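PDB 3H5T: transcriptional regulator, LacI family from Corynebacterium glutamicum, which acts as an inositol-dependent transcriptional activator, binding a palindromic promoter motif to regulate inositol phosphate synthase and other genes probably serving cell-wall and mycothiol synthesis. Local coordinates for residues A[69-74]-A[330-335]; A[182-187]-A[299-304]; A[256-261]-A[277-282]. All coordinates share one frame; numbering follows the deposited sequence.

Contact 1. Residues A[69-74]-A[330-335]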
loop_
_atom_site.group_PDB
_atom_site.type_symbol
_atom_site.label_atom_id
_atom_site.label_comp_id
_atom_site.label_asym_id
_atom_site.label_seq_id
_atom_site.Cartn_x
_atom_site.Cartn_y
_atom_site.Cartn_z
ATOM N N GLY A 69 -16.396 12.952 13.994
ATOM C CA GLY A 69 -16.541 13.487 12.647
ATOM C C GLY A 69 -16.163 12.457 11.592
ATOM O O GLY A 69 -16.488 11.281 11.734
ATOM N N ALA A 70 -15.481 12.882 10.532
ATOM C CA ALA A 70 -15.065 11.945 9.489
ATOM C C ALA A 70 -13.736 12.325 8.856
ATOM O O ALA A 70 -13.402 13.500 8.776
ATOM C CB ALA A 70 -16.137 11.843 8.407
ATOM N N ILE A 71 -12.977 11.319 8.422
ATOM C CA ILE A 71 -11.695 11.552 7.755
ATOM C C ILE A 71 -11.754 10.927 6.364
ATOM O O ILE A 71 -12.468 9.945 6.143
ATOM C CB ILE A 71 -10.493 10.940 8.536
ATOM C CG1 ILE A 71 -10.581 9.417 8.542
ATOM C CG2 ILE A 71 -10.469 11.480 9.969
ATOM C CD1 ILE A 71 -9.388 8.730 9.198
ATOM N N GLY A 72 -11.015 11.503 5.422
ATOM C CA GLY A 72 -11.018 10.976 4.069
ATOM C C GLY A 72 -9.687 10.407 3.601
ATOM O O GLY A 72 -8.658 10.529 4.277
ATOM N N VAL A 73 -9.722 9.766 2.435
ATOM C CA VAL A 73 -8.538 9.185 1.825
ATOM C C VAL A 73 -8.637 9.474 0.331
ATOM O O VAL A 73 -9.536 8.973 -0.349
ATOM C CB VAL A 73 -8.465 7.661 2.050
ATOM C CG1 VAL A 73 -7.207 7.090 1.387
ATOM C CG2 VAL A 73 -8.449 7.364 3.536
ATOM N N LEU A 74 -7.723 10.299 -0.169
ATOM C CA LEU A 74 -7.724 10.652 -1.572
ATOM C C LEU A 74 -6.978 9.589 -2.340
ATOM O O LEU A 74 -5.800 9.346 -2.100
ATOM C CB LEU A 74 -7.063 12.007 -1.792
ATOM C CG LEU A 74 -7.185 12.534 -3.223
ATOM C CD1 LEU A 74 -7.798 13.927 -3.207
ATOM C CD2 LEU A 74 -5.824 12.535 -3.879
ATOM N N GLU A 330 -3.370 7.704 12.313
ATOM C CA GLU A 330 -3.016 8.228 13.637
ATOM C C GLU A 330 -2.398 9.608 13.520
ATOM O O GLU A 330 -2.750 10.527 14.260
ATOM C CB GLU A 330 -2.026 7.303 14.350
ATOM C CG GLU A 330 -2.681 6.156 15.099
ATOM C CD GLU A 330 -3.605 6.646 16.200
ATOM O OE1 GLU A 330 -4.338 5.813 16.786
ATOM O OE2 GLU A 330 -3.595 7.870 16.478
ATOM N N THR A 331 -1.468 9.748 12.584
ATOM C CA THR A 331 -0.807 11.019 12.368
ATOM C C THR A 331 -1.863 12.064 12.031
ATOM O O THR A 331 -1.822 13.181 12.542
ATOM C CB THR A 331 0.202 10.916 11.224
ATOM O OG1 THR A 331 1.197 9.946 11.564
ATOM C CG2 THR A 331 0.874 12.242 10.971
ATOM N N LEU A 332 -2.816 11.692 11.181
ATOM C CA LEU A 332 -3.872 12.617 10.786
ATOM C C LEU A 332 -4.685 13.061 12.003
ATOM O O LEU A 332 -4.838 14.265 12.250
ATOM C CB LEU A 332 -4.795 11.973 9.741
ATOM C CG LEU A 332 -5.919 12.869 9.197
ATOM C CD1 LEU A 332 -5.326 14.149 8.653
ATOM C CD2 LEU A 332 -6.694 12.150 8.108
ATOM N N LEU A 333 -5.186 12.093 12.767
ATOM C CA LEU A 333 -5.969 12.405 13.957
ATOM C C LEU A 333 -5.204 13.297 14.936
ATOM O O LEU A 333 -5.770 14.253 15.462
ATOM C CB LEU A 333 -6.423 11.121 14.649
ATOM C CG LEU A 333 -7.402 10.288 13.822
ATOM C CD1 LEU A 333 -7.887 9.085 14.636
ATOM C CD2 LEU A 333 -8.576 11.167 13.409
ATOM N N LYS A 334 -3.929 13.002 15.183
ATOM C CA LYS A 334 -3.138 13.841 16.081
ATOM C C LYS A 334 -3.011 15.252 15.518
ATOM O O LYS A 334 -2.945 16.219 16.283
ATOM C CB LYS A 334 -1.737 13.275 16.282
ATOM C CG LYS A 334 -1.622 12.197 17.320
ATOM C CD LYS A 334 -0.183 11.718 17.391
ATOM C CE LYS A 334 0.016 10.734 18.529
ATOM N NZ LYS A 334 -0.965 9.622 18.451
ATOM N N MET A 335 -2.960 15.373 14.189
ATOM C CA MET A 335 -2.856 16.682 13.538
ATOM C C MET A 335 -4.130 17.484 13.816
ATOM O O MET A 335 -4.079 18.640 14.226
ATOM C CB MET A 335 -2.705 16.534 12.017
ATOM C CG MET A 335 -1.298 16.304 11.478
ATOM S SD MET A 335 -1.304 16.112 9.649
ATOM C CE MET A 335 -1.294 17.810 9.164
#
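Ile71 of strand 70-75 lies against Leu332 and Leu333 of helix 321-336, and these three aliphatic side chains carry a small, purely apolar contact. Along the strand, Ala70 comes first; its backbone pairs with Asp130, and its short methyl group rests on Gln103 of the neighbouring strand. Ile71 follows and points at the helix. Its beta-branched side chain suits both tasks: it fits an extended backbone and offers two separate carbons to two consecutive leucines. The branch point CB faces Leu332 CD2 at 4.0 Å, while the methyl CG2 reaches Leu333 CD2 at 3.9 Å, the Ile71 and Leu333 side chains lying roughly perpendicular. With chi1 at 66°, CG1 is tucked between backbone N and carbonyl carbon, which leaves CG2 beside the N and directed at Leu333. Leu332 projects straight at the strand and carries CG anti to its own N (chi1 -178°), whereas Leu333 starts out to the flank and bends its branched end back. Gly72 pairs by its backbone with Gly131 and Val133. Val73, on the same side of the strand as Ile71, leans instead on Leu92 of helix 86-98, and Leu74 packs on Val132 and Val137. Farther round helix 321-336, Lys334 NZ and Glu330 OE2 form a long salt bridge of 3.7 Å, one turn apart and well clear of the apolar patch. The strand runs between parallel strands 103-108 and 132-135 in the larger sheet of the periplasmic-binding-protein fold that LacI-family regulators share; helix 321-336 also covers strand 132-135, where Leu332 touches Val133, and lies next to helix 86-98, where Glu330 touches Ala98.

Contact 2. Residues A[182-187]-A[299-304]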
loop_
_atom_site.group_PDB
_atom_site.type_symbol
_atom_site.label_atom_id
_atom_site.label_comp_id
_atom_site.label_asym_id
_atom_site.label_seq_id
_atom_site.Cartn_x
_atom_site.Cartn_y
_atom_site.Cartn_z
ATOM N N GLN A 182 19.666 -7.081 -6.327
ATOM C CA GLN A 182 20.899 -7.746 -5.931
ATOM C C GLN A 182 20.735 -9.260 -5.993
ATOM O O GLN A 182 21.605 -9.962 -6.495
ATOM C CB GLN A 182 21.287 -7.354 -4.512
ATOM C CG GLN A 182 22.674 -7.807 -4.150
ATOM C CD GLN A 182 23.715 -7.142 -5.015
ATOM O OE1 GLN A 182 23.998 -5.955 -4.861
ATOM N NE2 GLN A 182 24.276 -7.901 -5.950
ATOM N N ALA A 183 19.613 -9.754 -5.475
ATOM C CA ALA A 183 19.336 -11.183 -5.477
ATOM C C ALA A 183 19.348 -11.716 -6.906
ATOM O O ALA A 183 19.740 -12.859 -7.146
ATOM C CB ALA A 183 17.981 -11.463 -4.819
ATOM N N LEU A 184 18.919 -10.889 -7.855
ATOM C CA LEU A 184 18.898 -11.303 -9.254
ATOM C C LEU A 184 20.315 -11.384 -9.793
ATOM O O LEU A 184 20.649 -12.299 -10.545
ATOM C CB LEU A 184 18.087 -10.321 -10.110
ATOM C CG LEU A 184 16.566 -10.356 -9.971
ATOM C CD1 LEU A 184 15.944 -9.333 -10.900
ATOM C CD2 LEU A 184 16.061 -11.754 -10.300
ATOM N N ILE A 185 21.141 -10.420 -9.404
ATOM C CA ILE A 185 22.529 -10.378 -9.845
ATOM C C ILE A 185 23.315 -11.541 -9.238
ATOM O O ILE A 185 24.154 -12.145 -9.905
ATOM C CB ILE A 185 23.207 -9.054 -9.427
ATOM C CG1 ILE A 185 22.500 -7.867 -10.089
ATOM C CG2 ILE A 185 24.682 -9.083 -9.804
ATOM C CD1 ILE A 185 22.654 -7.812 -11.583
ATOM N N ASP A 186 23.029 -11.852 -7.976
ATOM C CA ASP A 186 23.713 -12.931 -7.283
ATOM C C ASP A 186 23.436 -14.304 -7.885
ATOM O O ASP A 186 24.166 -15.259 -7.617
ATOM C CB ASP A 186 23.345 -12.922 -5.798
ATOM C CG ASP A 186 23.909 -11.719 -5.071
ATOM O OD1 ASP A 186 24.863 -11.107 -5.598
ATOM O OD2 ASP A 186 23.410 -11.390 -3.972
ATOM N N ALA A 187 22.380 -14.405 -8.689
ATOM C CA ALA A 187 22.048 -15.669 -9.346
ATOM C C ALA A 187 22.590 -15.637 -10.776
ATOM O O ALA A 187 22.236 -16.466 -11.610
ATOM C CB ALA A 187 20.537 -15.894 -9.350
ATOM N N SER A 299 13.132 -16.037 -13.772
ATOM C CA SER A 299 13.268 -15.635 -12.376
ATOM C C SER A 299 12.596 -14.270 -12.230
ATOM O O SER A 299 12.862 -13.356 -13.015
ATOM C CB SER A 299 14.742 -15.525 -11.981
ATOM O OG SER A 299 15.355 -16.797 -11.942
ATOM N N LEU A 300 11.719 -14.126 -11.241
ATOM C CA LEU A 300 11.038 -12.852 -11.047
ATOM C C LEU A 300 11.014 -12.414 -9.589
ATOM O O LEU A 300 11.016 -13.240 -8.680
ATOM C CB LEU A 300 9.611 -12.919 -11.608
ATOM C CG LEU A 300 8.513 -13.639 -10.835
ATOM C CD1 LEU A 300 8.143 -12.805 -9.647
ATOM C CD2 LEU A 300 7.278 -13.830 -11.706
ATOM N N THR A 301 10.998 -11.104 -9.380
ATOM C CA THR A 301 10.973 -10.535 -8.042
ATOM C C THR A 301 9.778 -9.598 -7.923
ATOM O O THR A 301 9.298 -9.060 -8.919
ATOM C CB THR A 301 12.266 -9.743 -7.750
ATOM O OG1 THR A 301 13.406 -10.585 -7.967
ATOM C CG2 THR A 301 12.287 -9.282 -6.314
ATOM N N GLY A 302 9.290 -9.418 -6.700
ATOM C CA GLY A 302 8.160 -8.542 -6.477
ATOM C C GLY A 302 8.481 -7.497 -5.427
ATOM O O GLY A 302 9.632 -7.376 -5.015
ATOM N N PHE A 303 7.470 -6.739 -5.007
ATOM C CA PHE A 303 7.631 -5.708 -3.992
ATOM C C PHE A 303 6.259 -5.421 -3.379
ATOM O O PHE A 303 5.316 -5.089 -4.096
ATOM C CB PHE A 303 8.211 -4.422 -4.603
ATOM C CG PHE A 303 8.670 -3.410 -3.581
ATOM C CD1 PHE A 303 10.024 -3.100 -3.449
ATOM C CD2 PHE A 303 7.755 -2.773 -2.738
ATOM C CE1 PHE A 303 10.461 -2.171 -2.497
ATOM C CE2 PHE A 303 8.183 -1.841 -1.779
ATOM C CZ PHE A 303 9.534 -1.541 -1.658
ATOM N N ASP A 304 6.177 -5.570 -2.055
ATOM C CA ASP A 304 4.977 -5.345 -1.239
ATOM C C ASP A 304 4.834 -6.396 -0.149
ATOM O O ASP A 304 4.746 -6.068 1.037
ATOM C CB ASP A 304 3.693 -5.338 -2.075
ATOM C CG ASP A 304 3.296 -3.944 -2.513
ATOM O OD1 ASP A 304 3.906 -2.980 -2.006
ATOM O OD2 ASP A 304 2.377 -3.811 -3.350
#
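This is helix-on-sheet packing at the border of the smaller, five-stranded sheet: Leu184, near the end of helix 178-186, settles on Thr301 and Ser299 of strand 299-302, an outermost strand within the chain. The contact is buried and has no hydrogen bond across it. Leu184 leaves its helix obliquely, and its branched end then swings to the strand; CG stands anti to the carbonyl carbon (chi1 -74°), and the fork spreads over Thr301. Thr301 OG1 lies 3.7 Å from Leu184 CD2 and 4.1 Å from Leu184 CD1, so the hydroxyl oxygen faces hydrocarbon here, the two side chains sliding past each other in opposite directions. Leu184 CD2 also touches the methylene of Ser299, at 4.3 Å from CB, while the Ser299 hydroxyl is taken by the carbonyl oxygen of Val357. Such layering belongs to the alpha/beta/alpha sandwich of the periplasmic-binding-protein fold: Ser299 and Thr301 face helix 178-186, and the intervening Leu300 faces the other way, onto Ala280, Val283 and Leu284 of helix 277-289. Small polar residues leave room for a leucine on one face, and a large leucine fills the other. Leu184 spreads further to Ala271 and Leu273 on the adjoining strand, thereby spanning two strands, whereas Ile185 packs on helix 221-235. On another face of the helix, Gln182 NE2 donates to Asp186 OD1 at 3.3 Å, reaching it from above the carboxylate plane in a bent bond (141° at the hydrogen).

Contact 3. Residues A[256-261]-A[277-282]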
loop_
_atom_site.group_PDB
_atom_site.type_symbol
_atom_site.label_atom_id
_atom_site.label_comp_id
_atom_site.label_asym_id
_atom_site.label_seq_id
_atom_site.Cartn_x
_atom_site.Cartn_y
_atom_site.Cartn_z
ATOM N N PHE A 256 -1.180 -8.587 -16.873
ATOM C CA PHE A 256 -0.983 -9.738 -17.748
ATOM C C PHE A 256 -0.452 -9.264 -19.105
ATOM O O PHE A 256 0.592 -9.715 -19.575
ATOM C CB PHE A 256 -2.317 -10.463 -17.944
ATOM C CG PHE A 256 -2.252 -11.599 -18.918
ATOM C CD1 PHE A 256 -1.961 -12.886 -18.486
ATOM C CD2 PHE A 256 -2.481 -11.378 -20.275
ATOM C CE1 PHE A 256 -1.898 -13.945 -19.397
ATOM C CE2 PHE A 256 -2.421 -12.423 -21.192
ATOM C CZ PHE A 256 -2.130 -13.710 -20.756
ATOM N N GLU A 257 -1.184 -8.347 -19.722
ATOM C CA GLU A 257 -0.808 -7.804 -21.016
ATOM C C GLU A 257 0.626 -7.282 -21.015
ATOM O O GLU A 257 1.455 -7.740 -21.796
ATOM C CB GLU A 257 -1.755 -6.665 -21.402
ATOM C CG GLU A 257 -3.223 -7.052 -21.549
ATOM C CD GLU A 257 -3.486 -7.975 -22.725
ATOM O OE1 GLU A 257 -2.723 -7.928 -23.716
ATOM O OE2 GLU A 257 -4.472 -8.739 -22.669
ATOM N N VAL A 258 0.922 -6.326 -20.140
ATOM C CA VAL A 258 2.262 -5.756 -20.084
ATOM C C VAL A 258 3.339 -6.825 -19.882
ATOM O O VAL A 258 4.480 -6.650 -20.311
ATOM C CB VAL A 258 2.379 -4.674 -18.971
ATOM C CG1 VAL A 258 2.551 -5.319 -17.604
ATOM C CG2 VAL A 258 3.543 -3.747 -19.279
ATOM N N ALA A 259 2.982 -7.933 -19.240
ATOM C CA ALA A 259 3.944 -9.010 -19.016
ATOM C C ALA A 259 4.139 -9.804 -20.310
ATOM O O ALA A 259 5.251 -10.200 -20.650
ATOM C CB ALA A 259 3.461 -9.927 -17.908
ATOM N N LYS A 260 3.049 -10.026 -21.034
ATOM C CA LYS A 260 3.120 -10.754 -22.288
ATOM C C LYS A 260 3.983 -9.983 -23.285
ATOM O O LYS A 260 4.888 -10.543 -23.896
ATOM C CB LYS A 260 1.713 -10.958 -22.860
ATOM C CG LYS A 260 1.687 -11.459 -24.295
ATOM C CD LYS A 260 0.264 -11.523 -24.849
ATOM C CE LYS A 260 -0.587 -12.515 -24.078
ATOM N NZ LYS A 260 -1.948 -12.685 -24.667
ATOM N N GLU A 261 3.719 -8.690 -23.428
ATOM C CA GLU A 261 4.465 -7.864 -24.372
ATOM C C GLU A 261 5.976 -7.853 -24.135
ATOM O O GLU A 261 6.757 -7.951 -25.077
ATOM C CB GLU A 261 3.943 -6.425 -24.341
ATOM C CG GLU A 261 4.171 -5.686 -25.641
ATOM C CD GLU A 261 4.051 -4.192 -25.499
ATOM O OE1 GLU A 261 3.015 -3.716 -24.988
ATOM O OE2 GLU A 261 5.002 -3.495 -25.909
ATOM N N ASP A 277 4.171 -6.310 -6.418
ATOM C CA ASP A 277 3.751 -7.719 -6.474
ATOM C C ASP A 277 2.716 -8.009 -7.559
ATOM O O ASP A 277 2.785 -9.045 -8.226
ATOM C CB ASP A 277 3.162 -8.188 -5.137
ATOM C CG ASP A 277 4.216 -8.466 -4.083
ATOM O OD1 ASP A 277 5.425 -8.442 -4.401
ATOM O OD2 ASP A 277 3.820 -8.720 -2.924
ATOM N N ALA A 278 1.752 -7.107 -7.718
ATOM C CA ALA A 278 0.701 -7.282 -8.714
ATOM C C ALA A 278 1.299 -7.613 -10.069
ATOM O O ALA A 278 0.824 -8.515 -10.761
ATOM C CB ALA A 278 -0.144 -6.023 -8.818
ATOM N N LEU A 279 2.342 -6.874 -10.440
ATOM C CA LEU A 279 3.015 -7.078 -11.717
ATOM C C LEU A 279 3.646 -8.463 -11.798
ATOM O O LEU A 279 3.639 -9.097 -12.856
ATOM C CB LEU A 279 4.088 -6.009 -11.935
ATOM C CG LEU A 279 3.624 -4.603 -12.309
ATOM C CD1 LEU A 279 4.822 -3.680 -12.300
ATOM C CD2 LEU A 279 2.971 -4.603 -13.684
ATOM N N ALA A 280 4.204 -8.921 -10.682
ATOM C CA ALA A 280 4.818 -10.241 -10.646
ATOM C C ALA A 280 3.748 -11.299 -10.922
ATOM O O ALA A 280 4.006 -12.270 -11.613
ATOM C CB ALA A 280 5.478 -10.492 -9.281
ATOM N N PHE A 281 2.545 -11.106 -10.390
ATOM C CA PHE A 281 1.476 -12.072 -10.616
ATOM C C PHE A 281 0.979 -12.063 -12.052
ATOM O O PHE A 281 0.464 -13.070 -12.539
ATOM C CB PHE A 281 0.322 -11.838 -9.638
ATOM C CG PHE A 281 0.577 -12.420 -8.285
ATOM C CD1 PHE A 281 0.368 -13.768 -8.051
ATOM C CD2 PHE A 281 1.127 -11.642 -7.273
ATOM C CE1 PHE A 281 0.710 -14.342 -6.830
ATOM C CE2 PHE A 281 1.473 -12.202 -6.048
ATOM C CZ PHE A 281 1.267 -13.556 -5.826
ATOM N N GLY A 282 1.136 -10.928 -12.725
ATOM C CA GLY A 282 0.733 -10.837 -14.112
ATOM C C GLY A 282 1.748 -11.612 -14.931
ATOM O O GLY A 282 1.434 -12.129 -15.996
#
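Two successive beta-alpha-beta units of the five-stranded sheet meet here through their helices: helix 252-265 leads from strand 244-247 to strand 271-274, and helix 277-289 goes on from there to strand 299-302. Phe256, Val258 and Ala259 of the first helix face Leu279 and Gly282 of the second. The axes of the two short segments approach to 8.5 Å at a crossing angle of -62°. Gly282 sets the spacing. Having no side chain, it lets the backbones close to 4.2 Å between Phe256 CA and Gly282 CA, and Gly282 O lies 3.8 Å from Phe256 CA. Phe256 itself turns its CB away from this junction, and its ring, with CG anti to the backbone N (chi1 175°), meets Gly282 O obliquely while leaning on Glu285 and Ser289 farther along the partner helix. A small residue suits the next place too: Ala259 points at the second helix, and its methyl group also reaches Val283. Closer to the sheet the packing becomes aliphatic. Leu279 leaves its helix to one side, yet its CD2 comes back to 4.0 Å from Val258 CG1, the two side chains nearly at right angles. Both residues also rest on Cys247 of strand 244-247, so both methyl-bearing ends sit between the helices and the sheet. Beside the glycine, the Ala259 methyl CB sits 3.6 Å from the carbonyl oxygen of Gly282.

How the contacts relate
From the N terminus, strand 70-75 opens the longest loop, which contact 1 closes only when helix 321-336 returns to the larger sheet. Inside it, helix 178-186 begins the loop that contact 2 closes at strand 299-302, and contact 3, joining 256-261 to 277-282, is nested within that one in turn; none cross. Contact 1 belongs to the seven-stranded sheet, the other two to the five-stranded one, their centres about 36 and about 34 Å from the centre of contact 1. Contacts 2 and 3 touch: Phe303 O probably accepts a hydrogen bond from Asp277 N at 2.9 Å.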